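Local coordinates for putative mRNA export protein (Chaetomium thermophilum, PDB 4WP2) that probably takes part in exporting mRNA from the nucleus to the cytoplasm, the piece here being its C-terminal UBA domain, at residues A[11-14]-A[15-19]; A[18-21]-A[22-25]. One frame throughout, in Å; residues are numbered along the deposited sequence.

Contact 1. Residues A[11-14]-A[15-19]; sequences AEVS and RRTGM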
ATOM      1  N   ALA A  11      14.682  33.320   8.723  1.00 24.68           N
ATOM      2  CA  ALA A  11      13.335  33.460   9.254  1.00 23.98           C
ATOM      3  C   ALA A  11      13.376  33.773  10.742  1.00 24.00           C
ATOM      4  O   ALA A  11      12.590  34.591  11.226  1.00 23.48           O
ATOM      5  CB  ALA A  11      12.520  32.186   9.004  1.00 26.65           C
ATOM      6  N   GLU A  12      14.306  33.150  11.462  1.00 21.85           N
ATOM      7  CA  GLU A  12      14.401  33.371  12.898  1.00 24.88           C
ATOM      8  C   GLU A  12      14.905  34.774  13.219  1.00 23.14           C
ATOM      9  O   GLU A  12      14.401  35.420  14.142  1.00 22.76           O
ATOM     10  CB  GLU A  12      15.309  32.334  13.555  1.00 23.26           C
ATOM     11  CG  GLU A  12      15.381  32.484  15.063  1.00 24.05           C
ATOM     12  CD  GLU A  12      14.052  32.223  15.757  1.00 35.95           C
ATOM     13  OE1 GLU A  12      13.085  31.781  15.100  1.00 38.06           O
ATOM     14  OE2 GLU A  12      13.965  32.510  16.966  1.00 36.10           O
ATOM     15  N   VAL A  13      15.903  35.239  12.476  1.00 20.71           N
ATOM     16  CA  VAL A  13      16.415  36.591  12.671  1.00 19.47           C
ATOM     17  C   VAL A  13      15.307  37.607  12.387  1.00 21.80           C
ATOM     18  O   VAL A  13      15.155  38.577  13.119  1.00 19.84           O
ATOM     19  CB  VAL A  13      17.644  36.873  11.782  1.00 19.66           C
ATOM     20  CG1 VAL A  13      17.996  38.354  11.764  1.00 18.28           C
ATOM     21  CG2 VAL A  13      18.844  36.058  12.261  1.00 20.09           C
ATOM     22  N   SER A  14      14.534  37.366  11.333  1.00 20.55           N
ATOM     23  CA  SER A  14      13.428  38.245  10.965  1.00 22.81           C
ATOM     24  C   SER A  14      12.388  38.296  12.081  1.00 22.99           C
ATOM     25  O   SER A  14      11.893  39.365  12.430  1.00 23.31           O
ATOM     26  CB  SER A  14      12.789  37.778   9.657  1.00 22.46           C
ATOM     27  OG  SER A  14      11.672  38.579   9.308  1.00 22.48           O
ATOM     28  N   ARG A  15      12.060  37.129  12.631  1.00 24.37           N
ATOM     29  CA  ARG A  15      11.082  37.032  13.705  1.00 23.96           C
ATOM     30  C   ARG A  15      11.534  37.818  14.932  1.00 25.37           C
ATOM     31  O   ARG A  15      10.733  38.503  15.574  1.00 28.45           O
ATOM     32  CB  ARG A  15      10.839  35.562  14.078  1.00 34.81           C
ATOM     33  CG  ARG A  15       9.732  35.365  15.092  1.00 39.85           C
ATOM     34  CD  ARG A  15       9.565  33.904  15.476  1.00 47.78           C
ATOM     35  NE  ARG A  15      10.669  33.416  16.300  1.00 51.15           N
ATOM     36  CZ  ARG A  15      10.827  33.714  17.586  1.00 53.22           C
ATOM     37  NH1 ARG A  15       9.965  34.518  18.197  1.00 60.80           N
ATOM     38  NH2 ARG A  15      11.854  33.219  18.263  1.00 44.83           N
ATOM     39  N   ARG A  16      12.814  37.691  15.271  1.00 23.21           N
ATOM     40  CA  ARG A  16      13.352  38.317  16.471  1.00 24.54           C
ATOM     41  C   ARG A  16      13.580  39.830  16.318  1.00 27.35           C
ATOM     42  O   ARG A  16      13.305  40.595  17.249  1.00 26.33           O
ATOM     43  CB  ARG A  16      14.677  37.659  16.861  1.00 23.56           C
ATOM     44  CG  ARG A  16      14.539  36.254  17.432  1.00 27.20           C
ATOM     45  CD  ARG A  16      13.975  36.258  18.840  1.00 32.20           C
ATOM     46  NE  ARG A  16      14.940  36.780  19.803  1.00 44.55           N
ATOM     47  CZ  ARG A  16      15.980  36.099  20.273  1.00 49.79           C
ATOM     48  NH1 ARG A  16      16.222  34.866  19.849  1.00 45.16           N
ATOM     49  NH2 ARG A  16      16.794  36.669  21.151  1.00 50.46           N
ATOM     50  N   THR A  17      14.068  40.259  15.154  1.00 23.93           N
ATOM     51  CA  THR A  17      14.473  41.654  14.956  1.00 24.18           C
ATOM     52  C   THR A  17      13.398  42.532  14.329  1.00 23.25           C
ATOM     53  O   THR A  17      13.438  43.754  14.468  1.00 23.30           O
ATOM     54  CB  THR A  17      15.725  41.773  14.064  1.00 27.36           C
ATOM     55  OG1 THR A  17      15.412  41.353  12.732  1.00 21.56           O
ATOM     56  CG2 THR A  17      16.872  40.942  14.620  1.00 20.05           C
ATOM     57  N   GLY A  18      12.473  41.914  13.604  1.00 24.01           N
ATOM     58  CA  GLY A  18      11.449  42.652  12.883  1.00 24.65           C
ATOM     59  C   GLY A  18      11.870  43.069  11.483  1.00 29.30           C
ATOM     60  O   GLY A  18      11.075  43.654  10.745  1.00 25.33           O
ATOM     61  N   MET A  19      13.114  42.769  11.111  1.00 23.35           N
ATOM     62  CA  MET A  19      13.617  43.110   9.780  1.00 22.93           C
ATOM     63  C   MET A  19      13.079  42.191   8.702  1.00 25.78           C
ATOM     64  O   MET A  19      12.746  41.042   8.972  1.00 24.24           O
ATOM     65  CB  MET A  19      15.142  43.051   9.757  1.00 22.26           C
ATOM     66  CG  MET A  19      15.832  44.140  10.553  1.00 24.22           C
ATOM     67  SD  MET A  19      17.635  44.094  10.405  1.00 26.72           S
ATOM     68  CE  MET A  19      18.022  42.469  11.063  1.00 26.90           C
TER
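Glu-12 and Arg-15 both send CG anti to the backbone N (chi1 -177° and -174°), and their chains then bend, Glu-12 at chi2 and Arg-15 at chi3, until carboxylate and guanidinium lie side by side on one flank of helix 2-17. Arg-15 grips side-on with two nitrogens, one to each oxygen. NH2 of Arg-15 reaches OE2 of Glu-12 on its syn side at 2.6 Å, while NE of Arg-15 reaches OE1 of Glu-12 at 3.2 Å from above the carboxylate plane. The two planes stand 51° apart, a twisted salt bridge. Arg-16 lays its CG 3.8 Å from OE2 of Glu-12; its guanidinium, whose edge also faces that oxygen beyond salt-bridge distance, pairs through NE with the C-terminal carboxylate of Val-61. With an alanine in place of Glu-12, Arg-15 would probably lose its charged mate within this helix turn and its long chain be freer to swing.

At the helix end the polar side chains turn back on the backbone. Thr-17 OG1 donates to Val-13 O at 2.8 Å from above the carbonyl plane, and Thr-17 N takes the same oxygen. OG1 of Thr-17 also accepts from Met-19 N at 3.1 Å, an ST turn carrying the chain past Gly-18, whose positive phi ends the helix; there a CB would jam against the preceding carbonyl oxygen. Ser-14 OG donates to Met-19 O at 2.7 Å, almost in line with the C=O bond. Beside these bonds, Val-13 CG1 meets Thr-17 CG2 at 4.0 Å; CE of Met-19 lies 4.2 Å from CG1 of Val-13, and the Met-19 side chain also touches Phe-43 of helix 36-46. The buried Ser-14 and Thr-17 hydroxyls thus find backbone partners inside the fold, whereas the paired charges keep to the outer flank.

Contact 2. Residues A[18-21]-A[22-25]; sequences GMNV and EYSQ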
ATOM      1  N   GLY A  18      12.473  41.914  13.604  1.00 24.01           N
ATOM      2  CA  GLY A  18      11.449  42.652  12.883  1.00 24.65           C
ATOM      3  C   GLY A  18      11.870  43.069  11.483  1.00 29.30           C
ATOM      4  O   GLY A  18      11.075  43.654  10.745  1.00 25.33           O
ATOM      5  N   MET A  19      13.114  42.769  11.111  1.00 23.35           N
ATOM      6  CA  MET A  19      13.617  43.110   9.780  1.00 22.93           C
ATOM      7  C   MET A  19      13.079  42.191   8.702  1.00 25.78           C
ATOM      8  O   MET A  19      12.746  41.042   8.972  1.00 24.24           O
ATOM      9  CB  MET A  19      15.142  43.051   9.757  1.00 22.26           C
ATOM     10  CG  MET A  19      15.832  44.140  10.553  1.00 24.22           C
ATOM     11  SD  MET A  19      17.635  44.094  10.405  1.00 26.72           S
ATOM     12  CE  MET A  19      18.022  42.469  11.063  1.00 26.90           C
ATOM     13  N   ASN A  20      13.026  42.682   7.466  1.00 24.38           N
ATOM     14  CA  ASN A  20      12.622  41.835   6.350  1.00 26.01           C
ATOM     15  C   ASN A  20      13.709  40.786   6.060  1.00 25.97           C
ATOM     16  O   ASN A  20      14.780  40.797   6.680  1.00 21.42           O
ATOM     17  CB  ASN A  20      12.323  42.682   5.104  1.00 23.27           C
ATOM     18  CG  ASN A  20      13.527  43.492   4.629  1.00 25.24           C
ATOM     19  OD1 ASN A  20      14.678  43.111   4.839  1.00 23.17           O
ATOM     20  ND2 ASN A  20      13.258  44.605   3.953  1.00 27.79           N
ATOM     21  N   VAL A  21      13.452  39.884   5.120  1.00 23.61           N
ATOM     22  CA  VAL A  21      14.388  38.779   4.904  1.00 22.67           C
ATOM     23  C   VAL A  21      15.728  39.259   4.338  1.00 20.80           C
ATOM     24  O   VAL A  21      16.770  38.664   4.617  1.00 26.02           O
ATOM     25  CB  VAL A  21      13.790  37.687   3.978  1.00 29.69           C
ATOM     26  CG1 VAL A  21      12.540  37.093   4.603  1.00 30.97           C
ATOM     27  CG2 VAL A  21      13.501  38.234   2.598  1.00 40.55           C
ATOM     28  N   GLU A  22      15.722  40.325   3.545  1.00 20.82           N
ATOM     29  CA  GLU A  22      16.976  40.817   2.968  1.00 22.62           C
ATOM     30  C   GLU A  22      17.949  41.288   4.055  1.00 21.77           C
ATOM     31  O   GLU A  22      19.114  40.887   4.083  1.00 23.00           O
ATOM     32  CB  GLU A  22      16.719  41.959   1.989  1.00 28.20           C
ATOM     33  CG  GLU A  22      18.001  42.575   1.446  1.00 37.78           C
ATOM     34  CD  GLU A  22      17.745  43.701   0.466  1.00 51.27           C
ATOM     35  OE1 GLU A  22      16.589  44.162   0.370  1.00 60.97           O
ATOM     36  OE2 GLU A  22      18.704  44.117  -0.216  1.00 58.44           O
ATOM     37  N   TYR A  23      17.462  42.122   4.961  1.00 23.32           N
ATOM     38  CA  TYR A  23      18.327  42.675   5.995  1.00 20.67           C
ATOM     39  C   TYR A  23      18.650  41.615   7.050  1.00 23.02           C
ATOM     40  O   TYR A  23      19.753  41.592   7.593  1.00 20.29           O
ATOM     41  CB  TYR A  23      17.686  43.928   6.604  1.00 24.60           C
ATOM     42  CG  TYR A  23      18.050  45.165   5.811  1.00 28.84           C
ATOM     43  CD1 TYR A  23      17.390  45.471   4.630  1.00 30.23           C
ATOM     44  CD2 TYR A  23      19.093  45.990   6.213  1.00 28.45           C
ATOM     45  CE1 TYR A  23      17.738  46.590   3.884  1.00 38.76           C
ATOM     46  CE2 TYR A  23      19.448  47.108   5.475  1.00 32.36           C
ATOM     47  CZ  TYR A  23      18.768  47.401   4.309  1.00 38.93           C
ATOM     48  OH  TYR A  23      19.111  48.511   3.568  1.00 49.61           O
ATOM     49  N   SER A  24      17.725  40.689   7.279  1.00 21.47           N
ATOM     50  CA  SER A  24      17.984  39.577   8.193  1.00 20.30           C
ATOM     51  C   SER A  24      19.168  38.747   7.698  1.00 19.87           C
ATOM     52  O   SER A  24      20.032  38.356   8.481  1.00 19.68           O
ATOM     53  CB  SER A  24      16.745  38.693   8.333  1.00 20.53           C
ATOM     54  OG  SER A  24      15.706  39.371   9.017  1.00 23.05           O
ATOM     55  N   GLN A  25      19.211  38.490   6.394  1.00 19.80           N
ATOM     56  CA  GLN A  25      20.328  37.753   5.823  1.00 19.55           C
ATOM     57  C   GLN A  25      21.636  38.535   5.986  1.00 19.48           C
ATOM     58  O   GLN A  25      22.688  37.946   6.183  1.00 19.84           O
ATOM     59  CB  GLN A  25      20.079  37.447   4.350  1.00 19.89           C
ATOM     60  CG  GLN A  25      21.133  36.549   3.729  1.00 24.86           C
ATOM     61  CD  GLN A  25      20.791  36.181   2.309  1.00 23.66           C
ATOM     62  OE1 GLN A  25      20.611  37.056   1.456  1.00 34.24           O
ATOM     63  NE2 GLN A  25      20.671  34.895   2.050  1.00 26.35           N
TER
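Tyr-23 N donates to the side-chain oxygen OD1 of Asn-20 at 3.0 Å, a nearly straight bond with an N-H...O angle of 172°. Asn-20 reaches it because CG stands between its backbone N and carbonyl carbon (chi1 60°), which folds the amide back over the first turn of helix 21-25. The backbone oxygen of Asn-20 takes two donors from Ser-24: N at 3.0 Å, running nearly along the C=O, and OG at 2.9 Å, arriving from above the carbonyl plane. At the next residue, Gln-25 N continues the helical pattern with Val-21 O at 3.0 Å.

Asn-20 is therefore the N-cap of the short second helix of this UBA fold, a compact three-helix domain, and its side chain fills the bonding need of an amide that has no preceding turn to pair with. The same OD1 lies in the plane of the Tyr-23 ring at its edge, 3.6 Å from CD1 of Tyr-23.

Met-19 crosses Tyr-23 at about a right angle, its SD resting 3.8 Å from CB of Tyr-23 rather than over the ring. Bent at chi3, Met-19 brings its CE to 4.0 Å from the carbonyl oxygen of Tyr-23, while CB of Met-19 lies 3.8 Å from OG of Ser-24. Beyond this turn, the Tyr-23 side chain packs on Pro-51 and Ala-54, and Val-21 leans on Ile-10 of helix 2-17. The Gln-25 amide turns to a second subunit, NE2 donating to Ala-4 O there, where Val-21 packs on Glu-12 and Glu-22 on Gln-8 of that subunit.

In the fold
From the N terminus, the long helix 2-17 runs into contact 1, which secures its last turns and the step through Gly-18. Contact 2 starts on that step, sharing Gly-18 and Met-19, and carries the chain into helix 21-25. The two overlap end to end, neither nested nor crossing, and together fix the tight bend between the first two helices. Helix 21-25 folds back against helix 2-17: Ser-24 OG lies 3.2 Å from Ser-14 CA, and Ser-24 CB 3.7 Å from Val-13 CG1. Helix 36-46 packs on contact 1 through Leu-36, Leu-40 and Phe-43, while the C-terminal tail bonds to Gly-18 and Asn-20, joining both contacts.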